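Local coordinates for SusD family protein (Bacteroides uniformis, PDB 7KV1), which probably binds beta-glucans at the cell surface as a SusD-family glycan-binding protein of a human gut Bacteroides, at residues E76-G86 and G335-M346. Sequence-based numbering, arbitrary orientation.
Sequences EIMGDNFWVGG and GFMPMRLETYQM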
loop_
_atom_site.group_PDB
_atom_site.type_symbol
_atom_site.label_atom_id
_atom_site.label_comp_id
_atom_site.label_asym_id
_atom_site.label_seq_id
_atom_site.Cartn_x
_atom_site.Cartn_y
_atom_site.Cartn_z
ATOM N N GLU A 76 -5.549 3.158 4.942
ATOM C CA GLU A 76 -6.981 2.819 5.132
ATOM C C GLU A 76 -7.665 3.915 5.961
ATOM O O GLU A 76 -8.839 4.215 5.687
ATOM C CB GLU A 76 -7.135 1.434 5.771
ATOM C CG GLU A 76 -6.756 0.272 4.881
ATOM C CD GLU A 76 -7.833 -0.185 3.914
ATOM O OE1 GLU A 76 -8.935 0.387 3.938
ATOM O OE2 GLU A 76 -7.537 -1.064 3.103
ATOM N N ILE A 77 -6.995 4.496 6.947
ATOM C CA ILE A 77 -7.696 5.334 7.965
ATOM C C ILE A 77 -8.388 6.539 7.330
ATOM O O ILE A 77 -9.359 7.011 7.926
ATOM C CB ILE A 77 -6.805 5.737 9.152
ATOM C CG1 ILE A 77 -5.506 6.444 8.738
ATOM C CG2 ILE A 77 -6.547 4.505 10.027
ATOM C CD1 ILE A 77 -4.755 7.075 9.921
ATOM N N MET A 78 -7.935 7.057 6.198
ATOM C CA MET A 78 -8.557 8.269 5.616
ATOM C C MET A 78 -9.677 7.857 4.663
ATOM O O MET A 78 -10.426 8.749 4.213
ATOM C CB MET A 78 -7.494 9.151 4.951
ATOM C CG MET A 78 -6.568 9.735 5.996
ATOM S SD MET A 78 -5.273 10.776 5.336
ATOM C CE MET A 78 -4.100 9.554 4.738
ATOM N N GLY A 79 -9.882 6.536 4.512
ATOM C CA GLY A 79 -10.881 5.940 3.618
ATOM C C GLY A 79 -12.166 5.603 4.344
ATOM O O GLY A 79 -12.414 6.204 5.365
ATOM N N ASP A 80 -12.908 4.625 3.846
ATOM C CA ASP A 80 -14.277 4.303 4.323
ATOM C C ASP A 80 -14.421 2.832 4.696
ATOM O O ASP A 80 -15.559 2.468 4.933
ATOM C CB ASP A 80 -15.346 4.726 3.308
ATOM C CG ASP A 80 -15.195 4.082 1.940
ATOM O OD1 ASP A 80 -14.104 3.406 1.672
ATOM O OD2 ASP A 80 -16.159 4.257 1.150
ATOM N N ASN A 81 -13.334 2.058 4.823
ATOM C CA ASN A 81 -13.463 0.600 5.118
ATOM C C ASN A 81 -13.513 0.338 6.643
ATOM O O ASN A 81 -14.157 -0.672 7.072
ATOM C CB ASN A 81 -12.327 -0.222 4.528
ATOM C CG ASN A 81 -12.467 -0.482 3.043
ATOM O OD1 ASN A 81 -13.592 -0.554 2.530
ATOM N ND2 ASN A 81 -11.327 -0.599 2.367
ATOM N N PHE A 82 -12.821 1.156 7.427
ATOM C CA PHE A 82 -12.519 0.857 8.856
ATOM C C PHE A 82 -12.865 2.057 9.724
ATOM O O PHE A 82 -12.913 3.184 9.243
ATOM C CB PHE A 82 -11.031 0.553 9.047
ATOM C CG PHE A 82 -10.610 -0.725 8.374
ATOM C CD1 PHE A 82 -10.763 -1.944 9.031
ATOM C CD2 PHE A 82 -10.182 -0.719 7.048
ATOM C CE1 PHE A 82 -10.441 -3.129 8.395
ATOM C CE2 PHE A 82 -9.819 -1.907 6.436
ATOM C CZ PHE A 82 -9.971 -3.110 7.096
ATOM N N TRP A 83 -12.962 1.812 11.023
ATOM C CA TRP A 83 -12.822 2.861 12.051
ATOM C C TRP A 83 -11.372 2.787 12.540
ATOM O O TRP A 83 -10.700 1.760 12.305
ATOM C CB TRP A 83 -13.830 2.653 13.180
ATOM C CG TRP A 83 -15.259 2.521 12.773
ATOM C CD1 TRP A 83 -16.063 1.456 13.021
ATOM C CD2 TRP A 83 -16.073 3.503 12.090
ATOM N NE1 TRP A 83 -17.320 1.706 12.561
ATOM C CE2 TRP A 83 -17.364 2.936 11.959
ATOM C CE3 TRP A 83 -15.835 4.772 11.544
ATOM C CZ2 TRP A 83 -18.415 3.588 11.315
ATOM C CZ3 TRP A 83 -16.876 5.433 10.922
ATOM C CH2 TRP A 83 -18.150 4.849 10.817
ATOM N N VAL A 84 -10.889 3.840 13.165
ATOM C CA VAL A 84 -9.510 3.864 13.706
ATOM C C VAL A 84 -9.447 2.944 14.937
ATOM O O VAL A 84 -8.488 2.159 15.016
ATOM C CB VAL A 84 -9.059 5.295 14.012
ATOM C CG1 VAL A 84 -7.736 5.312 14.764
ATOM C CG2 VAL A 84 -8.930 6.061 12.707
ATOM N N GLY A 85 -10.403 3.059 15.854
ATOM C CA GLY A 85 -10.436 2.229 17.073
ATOM C C GLY A 85 -9.396 2.658 18.101
ATOM O O GLY A 85 -9.172 3.887 18.273
ATOM N N GLY A 86 -8.751 1.693 18.746
ATOM C CA GLY A 86 -7.895 1.936 19.925
ATOM C C GLY A 86 -8.718 2.089 21.185
ATOM O O GLY A 86 -9.958 1.864 21.132
ATOM N N GLY A 335 -7.072 -3.406 19.311
ATOM C CA GLY A 335 -8.418 -2.962 18.914
ATOM C C GLY A 335 -8.392 -1.788 17.943
ATOM O O GLY A 335 -9.405 -1.107 17.856
ATOM N N PHE A 336 -7.308 -1.582 17.204
ATOM C CA PHE A 336 -7.313 -0.644 16.051
ATOM C C PHE A 336 -7.943 -1.302 14.819
ATOM O O PHE A 336 -8.001 -2.538 14.753
ATOM C CB PHE A 336 -5.919 -0.152 15.717
ATOM C CG PHE A 336 -5.357 0.717 16.799
ATOM C CD1 PHE A 336 -5.775 2.029 16.916
ATOM C CD2 PHE A 336 -4.422 0.213 17.689
ATOM C CE1 PHE A 336 -5.242 2.839 17.904
ATOM C CE2 PHE A 336 -3.925 1.021 18.704
ATOM C CZ PHE A 336 -4.340 2.323 18.808
ATOM N N MET A 337 -8.434 -0.471 13.888
ATOM C CA MET A 337 -9.047 -0.903 12.608
ATOM C C MET A 337 -10.195 -1.877 12.840
ATOM O O MET A 337 -10.266 -2.905 12.159
ATOM C CB MET A 337 -8.008 -1.558 11.701
ATOM C CG MET A 337 -6.865 -0.623 11.365
ATOM S SD MET A 337 -7.193 0.306 9.846
ATOM C CE MET A 337 -6.817 -0.968 8.645
ATOM N N PRO A 338 -11.176 -1.578 13.731
ATOM C CA PRO A 338 -12.458 -2.254 13.657
ATOM C C PRO A 338 -12.962 -2.093 12.221
ATOM O O PRO A 338 -12.931 -0.955 11.672
ATOM C CB PRO A 338 -13.407 -1.520 14.603
ATOM C CG PRO A 338 -12.555 -0.580 15.391
ATOM C CD PRO A 338 -11.160 -0.566 14.791
ATOM N N MET A 339 -13.407 -3.197 11.642
ATOM C CA MET A 339 -14.036 -3.173 10.307
ATOM C C MET A 339 -15.471 -2.632 10.409
ATOM O O MET A 339 -16.285 -3.157 11.232
ATOM C CB MET A 339 -14.062 -4.546 9.642
ATOM C CG MET A 339 -14.472 -4.409 8.180
ATOM S SD MET A 339 -14.344 -5.937 7.333
ATOM C CE MET A 339 -12.561 -6.047 7.305
ATOM N N ARG A 340 -15.828 -1.698 9.527
ATOM C CA ARG A 340 -17.205 -1.128 9.512
ATOM C C ARG A 340 -18.190 -2.208 9.088
ATOM O O ARG A 340 -17.837 -3.046 8.225
ATOM C CB ARG A 340 -17.341 0.099 8.613
ATOM C CG ARG A 340 -16.457 1.231 9.092
ATOM C CD ARG A 340 -16.156 2.325 8.077
ATOM N NE ARG A 340 -17.285 3.171 7.802
ATOM C CZ ARG A 340 -17.203 4.483 7.539
ATOM N NH1 ARG A 340 -16.048 5.136 7.605
ATOM N NH2 ARG A 340 -18.310 5.148 7.308
ATOM N N LEU A 341 -19.390 -2.161 9.662
ATOM C CA LEU A 341 -20.493 -3.087 9.294
ATOM C C LEU A 341 -20.814 -2.925 7.807
ATOM O O LEU A 341 -21.109 -3.916 7.125
ATOM C CB LEU A 341 -21.726 -2.786 10.164
ATOM C CG LEU A 341 -22.956 -3.672 9.908
ATOM C CD1 LEU A 341 -22.616 -5.160 10.006
ATOM C CD2 LEU A 341 -24.082 -3.320 10.884
ATOM N N GLU A 342 -20.792 -1.701 7.320
ATOM C CA GLU A 342 -21.046 -1.363 5.902
ATOM C C GLU A 342 -20.037 -2.121 5.028
ATOM O O GLU A 342 -20.393 -2.599 3.953
ATOM C CB GLU A 342 -21.008 0.170 5.784
ATOM C CG GLU A 342 -21.976 0.918 6.735
ATOM C CD GLU A 342 -21.775 1.000 8.269
ATOM O OE1 GLU A 342 -20.639 1.139 8.767
ATOM O OE2 GLU A 342 -22.804 0.982 8.998
ATOM N N THR A 343 -18.803 -2.302 5.473
ATOM C CA THR A 343 -17.785 -3.062 4.700
ATOM C C THR A 343 -18.153 -4.553 4.633
ATOM O O THR A 343 -17.925 -5.209 3.572
ATOM C CB THR A 343 -16.390 -2.838 5.283
ATOM O OG1 THR A 343 -16.269 -1.431 5.470
ATOM C CG2 THR A 343 -15.286 -3.372 4.405
ATOM N N TYR A 344 -18.615 -5.124 5.742
ATOM C CA TYR A 344 -19.104 -6.519 5.730
ATOM C C TYR A 344 -20.303 -6.582 4.777
ATOM O O TYR A 344 -20.362 -7.472 3.899
ATOM C CB TYR A 344 -19.407 -6.990 7.152
ATOM C CG TYR A 344 -20.042 -8.350 7.201
ATOM C CD1 TYR A 344 -19.280 -9.507 7.159
ATOM C CD2 TYR A 344 -21.422 -8.473 7.238
ATOM C CE1 TYR A 344 -19.874 -10.763 7.171
ATOM C CE2 TYR A 344 -22.034 -9.717 7.264
ATOM C CZ TYR A 344 -21.254 -10.860 7.222
ATOM O OH TYR A 344 -21.864 -12.074 7.192
ATOM N N GLN A 345 -21.251 -5.664 4.916
ATOM C CA GLN A 345 -22.561 -5.751 4.187
ATOM C C GLN A 345 -22.429 -5.476 2.677
ATOM O O GLN A 345 -23.338 -5.875 1.935
ATOM C CB GLN A 345 -23.579 -4.788 4.803
ATOM C CG GLN A 345 -23.934 -5.158 6.227
ATOM C CD GLN A 345 -24.861 -4.155 6.869
ATOM O OE1 GLN A 345 -24.861 -2.966 6.557
ATOM N NE2 GLN A 345 -25.648 -4.643 7.804
ATOM N N MET A 346 -21.326 -4.918 2.175
ATOM C CA MET A 346 -21.221 -4.613 0.715
ATOM C C MET A 346 -20.996 -5.911 -0.068
ATOM O O MET A 346 -21.224 -5.914 -1.274
ATOM C CB MET A 346 -20.096 -3.613 0.420
ATOM C CG MET A 346 -18.693 -4.209 0.507
ATOM S SD MET A 346 -17.459 -2.864 0.472
ATOM C CE MET A 346 -15.951 -3.819 0.609
HETATM O O HOH W 1 -19.761 -0.025 11.750
#
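The backbone oxygen Asn81 O accepts two hydrogen bonds from the start of helix 341-345: Thr343 OG1 donates to it over 2.8 Å, and Arg340 N, at the N-cap position, reaches it with a nearly straight N-H (165°). Thr343 thereby spends its hydroxyl on the facing loop. From here the two segments run antiparallel, Trp83 N giving its hydrogen to Pro338 O at 2.8 Å and Met337 N donating a hydrogen bond to Val84 O from above the carbonyl plane. Arg340 crosses the Trp83 ring at about a right angle, CG over the five-membered ring, and a bend at chi3 (72°) lays the guanidinium flat on the indole. The cation-pi stack is off-centre, Arg340 CZ 3.9 Å from the centroid of the six-membered ring. A water joins Trp83 NE1 to Leu341 N. With an alanine at Trp83, the Arg340 guanidinium would probably lose its stacking surface and be freer to swing, and the water would lose one of its donors. Met337, bent at chi2 and chi3, places CE over the centre of the Phe82 ring in a CH-pi contact, while its SD lies obliquely, 4.4 Å from the ring centroid, a Met-aromatic contact. The Asp80 carboxylate turns away to a salt bridge with Arg468. Isolated antiparallel bridges, Phe82 with Met339 and Gly85 with Phe336, thus join loops from the N-terminal and C-terminal family regions of a SusD-like fold.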